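Local coordinates for protein Ulp1-like SUMO protease (Chaetomium thermophilum, PDB 6DG4) that probably acts as a cysteine protease that cleaves SUMO from its precursors and conjugates, the present chain being its C-terminal catalytic domain, at residues 56-69 / 199-211. Numbering follows the deposited sequence. Where two conformers were deposited one is given.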
# COMPACT_ATOMS: atom_id res chain seq x y z
N ALA A 56 -5.56 11.11 15.49
CA ALA A 56 -4.44 10.22 15.77
C ALA A 56 -4.89 8.84 16.22
O ALA A 56 -4.10 7.89 16.16
CB ALA A 56 -3.55 10.85 16.84
N THR A 57 -6.14 8.69 16.67
CA THR A 57 -6.66 7.40 17.10
C THR A 57 -7.74 6.84 16.18
O THR A 57 -8.41 5.87 16.55
CB THR A 57 -7.17 7.44 18.55
OG1 THR A 57 -8.31 8.30 18.66
CG2 THR A 57 -6.07 7.92 19.50
N ALA A 58 -7.91 7.41 14.99
CA ALA A 58 -8.95 6.95 14.09
C ALA A 58 -8.50 5.71 13.32
O ALA A 58 -7.35 5.61 12.90
CB ALA A 58 -9.31 8.05 13.09
N TRP A 59 -9.42 4.79 13.12
CA TRP A 59 -9.18 3.67 12.24
C TRP A 59 -9.46 4.11 10.80
O TRP A 59 -10.54 4.65 10.51
CB TRP A 59 -10.05 2.48 12.64
CG TRP A 59 -9.69 1.88 13.97
CD1 TRP A 59 -9.84 2.46 15.21
CD2 TRP A 59 -9.14 0.57 14.21
NE1 TRP A 59 -9.41 1.60 16.19
CE2 TRP A 59 -8.98 0.43 15.61
CE3 TRP A 59 -8.78 -0.49 13.38
CZ2 TRP A 59 -8.47 -0.73 16.19
CZ3 TRP A 59 -8.26 -1.64 13.97
CH2 TRP A 59 -8.12 -1.75 15.36
N LEU A 60 -8.50 3.91 9.91
CA LEU A 60 -8.66 4.32 8.53
C LEU A 60 -9.69 3.45 7.82
O LEU A 60 -9.89 2.28 8.15
CB LEU A 60 -7.32 4.25 7.79
CG LEU A 60 -6.41 5.48 7.87
CD1 LEU A 60 -6.13 5.90 9.30
CD2 LEU A 60 -5.09 5.24 7.13
N ASN A 61 -10.34 4.03 6.80
CA ASN A 61 -11.30 3.29 5.99
C ASN A 61 -10.67 2.81 4.69
O ASN A 61 -9.53 3.16 4.34
CB ASN A 61 -12.58 4.11 5.74
CG ASN A 61 -12.36 5.36 4.89
OD1 ASN A 61 -11.27 5.64 4.41
ND2 ASN A 61 -13.43 6.13 4.72
N ASP A 62 -11.43 1.98 3.97
CA ASP A 62 -10.97 1.45 2.69
C ASP A 62 -10.65 2.57 1.71
O ASP A 62 -9.65 2.50 0.99
CB ASP A 62 -12.03 0.54 2.07
CG ASP A 62 -12.40 -0.66 2.94
OD1 ASP A 62 -11.78 -0.87 4.00
OD2 ASP A 62 -13.34 -1.38 2.55
N ASN A 63 -11.50 3.60 1.66
CA ASN A 63 -11.32 4.67 0.69
C ASN A 63 -9.92 5.25 0.77
O ASN A 63 -9.25 5.46 -0.25
CB ASN A 63 -12.32 5.80 0.94
CG ASN A 63 -13.74 5.44 0.57
OD1 ASN A 63 -13.99 4.47 -0.15
ND2 ASN A 63 -14.68 6.26 1.02
N VAL A 64 -9.49 5.56 2.00
CA VAL A 64 -8.19 6.19 2.21
C VAL A 64 -7.07 5.20 1.93
O VAL A 64 -6.11 5.51 1.21
CB VAL A 64 -8.13 6.75 3.65
CG1 VAL A 64 -6.70 7.05 4.06
CG2 VAL A 64 -9.00 7.99 3.77
N ILE A 65 -7.16 4.00 2.50
CA ILE A 65 -6.08 3.02 2.39
C ILE A 65 -5.85 2.63 0.94
O ILE A 65 -4.71 2.65 0.45
CB ILE A 65 -6.37 1.79 3.28
CG1 ILE A 65 -6.29 2.19 4.76
CG2 ILE A 65 -5.37 0.68 2.98
CD1 ILE A 65 -6.90 1.19 5.71
N ILE A 66 -6.91 2.25 0.24
CA ILE A 66 -6.77 1.85 -1.16
C ILE A 66 -6.36 3.05 -2.01
O ILE A 66 -5.52 2.93 -2.91
CB ILE A 66 -8.06 1.19 -1.66
CG1 ILE A 66 -8.43 -0.01 -0.78
CG2 ILE A 66 -7.93 0.80 -3.13
CD1 ILE A 66 -7.35 -1.05 -0.60
N GLY A 67 -6.93 4.22 -1.73
CA GLY A 67 -6.54 5.41 -2.47
C GLY A 67 -5.06 5.68 -2.36
O GLY A 67 -4.37 5.93 -3.36
N ALA A 68 -4.53 5.63 -1.14
CA ALA A 68 -3.12 5.92 -0.94
C ALA A 68 -2.24 4.89 -1.63
O ALA A 68 -1.25 5.25 -2.28
CB ALA A 68 -2.81 5.94 0.56
N ILE A 69 -2.58 3.61 -1.51
CA ILE A 69 -1.74 2.57 -2.08
C ILE A 69 -1.77 2.61 -3.61
O ILE A 69 -0.74 2.39 -4.26
CB ILE A 69 -2.11 1.20 -1.48
CG1 ILE A 69 -1.75 1.20 0.01
CG2 ILE A 69 -1.39 0.09 -2.20
CD1 ILE A 69 -2.26 0.01 0.79
N GLY A 199 -3.86 -0.37 18.12
CA GLY A 199 -4.67 -1.01 17.10
C GLY A 199 -5.08 -0.07 15.97
O GLY A 199 -5.10 -0.45 14.80
N TRP A 200 -5.39 1.19 16.31
CA TRP A 200 -5.90 2.13 15.32
C TRP A 200 -4.85 2.48 14.27
O TRP A 200 -5.21 3.04 13.23
CB TRP A 200 -6.38 3.43 15.98
CG TRP A 200 -5.33 4.10 16.84
CD1 TRP A 200 -4.15 4.65 16.41
CD2 TRP A 200 -5.36 4.28 18.26
NE1 TRP A 200 -3.44 5.15 17.48
CE2 TRP A 200 -4.16 4.94 18.62
CE3 TRP A 200 -6.28 3.96 19.26
CZ2 TRP A 200 -3.86 5.27 19.94
CZ3 TRP A 200 -5.98 4.30 20.57
CH2 TRP A 200 -4.78 4.94 20.90
N ASP A 201 -3.58 2.19 14.52
CA ASP A 201 -2.54 2.61 13.60
C ASP A 201 -2.31 1.62 12.47
O ASP A 201 -1.55 1.93 11.55
CB ASP A 201 -1.23 2.87 14.36
CG ASP A 201 -1.14 4.28 14.92
OD1 ASP A 201 -1.73 5.20 14.33
OD2 ASP A 201 -0.47 4.46 15.95
N CYS A 202 -2.98 0.46 12.47
CA CYS A 202 -2.69 -0.58 11.48
C CYS A 202 -2.78 -0.07 10.04
O CYS A 202 -1.95 -0.44 9.20
CB CYS A 202 -3.60 -1.79 11.69
SG CYS A 202 -5.39 -1.47 11.50
N GLY A 203 -3.80 0.72 9.72
CA GLY A 203 -3.92 1.22 8.36
C GLY A 203 -2.79 2.15 7.98
O GLY A 203 -2.37 2.19 6.82
N VAL A 204 -2.29 2.92 8.95
CA VAL A 204 -1.18 3.82 8.66
C VAL A 204 0.12 3.04 8.48
O VAL A 204 0.94 3.34 7.61
CB VAL A 204 -1.06 4.92 9.73
CG1 VAL A 204 -0.10 6.00 9.25
CG2 VAL A 204 -2.42 5.52 10.07
N PHE A 205 0.34 2.02 9.32
CA PHE A 205 1.47 1.13 9.11
C PHE A 205 1.40 0.47 7.73
O PHE A 205 2.41 0.34 7.04
CB PHE A 205 1.48 0.03 10.17
CG PHE A 205 2.05 0.45 11.51
CD1 PHE A 205 3.40 0.70 11.66
CD2 PHE A 205 1.24 0.52 12.63
CE1 PHE A 205 3.92 1.04 12.88
CE2 PHE A 205 1.76 0.87 13.86
CZ PHE A 205 3.11 1.13 13.98
N THR A 206 0.21 0.00 7.35
CA THR A 206 0.04 -0.68 6.06
C THR A 206 0.43 0.24 4.91
O THR A 206 1.19 -0.15 4.01
CB THR A 206 -1.40 -1.18 5.94
OG1 THR A 206 -1.63 -2.22 6.90
CG2 THR A 206 -1.72 -1.73 4.56
N ILE A 207 -0.07 1.48 4.91
CA ILE A 207 0.28 2.43 3.85
C ILE A 207 1.78 2.72 3.87
O ILE A 207 2.43 2.79 2.82
CB ILE A 207 -0.53 3.73 4.01
CG1 ILE A 207 -2.01 3.50 3.70
CG2 ILE A 207 0.03 4.83 3.11
CD1 ILE A 207 -2.91 4.63 4.19
N THR A 208 2.34 2.94 5.05
CA THR A 208 3.73 3.37 5.13
C THR A 208 4.67 2.24 4.72
O THR A 208 5.67 2.47 4.03
CB THR A 208 4.04 3.89 6.54
OG1 THR A 208 3.13 4.95 6.86
CG2 THR A 208 5.46 4.44 6.62
N ASN A 209 4.35 1.00 5.13
CA ASN A 209 5.13 -0.15 4.68
C ASN A 209 5.03 -0.32 3.17
O ASN A 209 5.99 -0.74 2.52
CB ASN A 209 4.68 -1.41 5.41
CG ASN A 209 5.16 -1.44 6.84
OD1 ASN A 209 6.15 -0.79 7.19
ND2 ASN A 209 4.47 -2.18 7.69
N ALA A 210 3.86 -0.02 2.60
CA ALA A 210 3.70 -0.09 1.15
C ALA A 210 4.57 0.95 0.44
O ALA A 210 5.18 0.65 -0.59
CB ALA A 210 2.23 0.06 0.77
N ILE A 211 4.65 2.17 0.99
CA ILE A 211 5.54 3.17 0.41
C ILE A 211 6.97 2.64 0.42
O ILE A 211 7.68 2.69 -0.59
CB ILE A 211 5.46 4.50 1.18
CG1 ILE A 211 4.08 5.15 1.06
CG2 ILE A 211 6.55 5.45 0.69
CD1 ILE A 211 3.91 6.37 1.96
O HOH W 1 -1.59 7.83 14.85
O HOH W 2 -6.13 2.15 10.75
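Trp-59 and Trp-200 form the more exposed end of a largely buried contact in the Ulp1-type (peptidase C48) catalytic domain, where loop 56-61 lies on the 3-10 segment 199-201 and helix 62-80 then runs beside helix 202-215. The local axes of the two helices are 7° apart and 9.8 Å from each other at closest approach. Cys-202 stands in the Asp-Cys-Gly sequence that carries the nucleophile in peptidase C48 enzymes, and it touches His-137, so this is probably the active-site end of the helix. Trp-59 lays one indole face on the backbone of Gly-199 and Trp-200: Trp-200 CA sits 3.6 Å from the centroid of its five-membered ring in a CH-pi contact, and Gly-199 O lies over the rim of the same face. Cys-202 SG approaches that indole obliquely, 3.8 Å from Trp-59 CZ3. Trp-200, its CG placed between backbone N and carbonyl carbon (chi1 55°), turns its own ring face to Thr-57, whose CG2 stands 3.5 Å from the centroid of the six-membered ring. An alanine in place of Trp-200 would probably leave the Thr-57 methyl without its aromatic platform and loop residues 56-57 less firmly held. Deeper in, Leu-60 forks: CD1 packs against Val-204 CG2, and CD2 lies 3.7 Å from Ile-207 CD1. That Ile-207 methyl lies between Leu-60 CD2 and Ala-68 CB, while Ile-65 CD1 rests on Gly-203 CA, where a side chain would be tight. Two waters bridge the segments. One donates to both Ala-56 O and Asp-201 OD1, the oxygen that also forms a salt bridge with Arg-232. The other donates to Trp-200 O at 2.8 Å and accepts from both Leu-60 N and Gly-203 N.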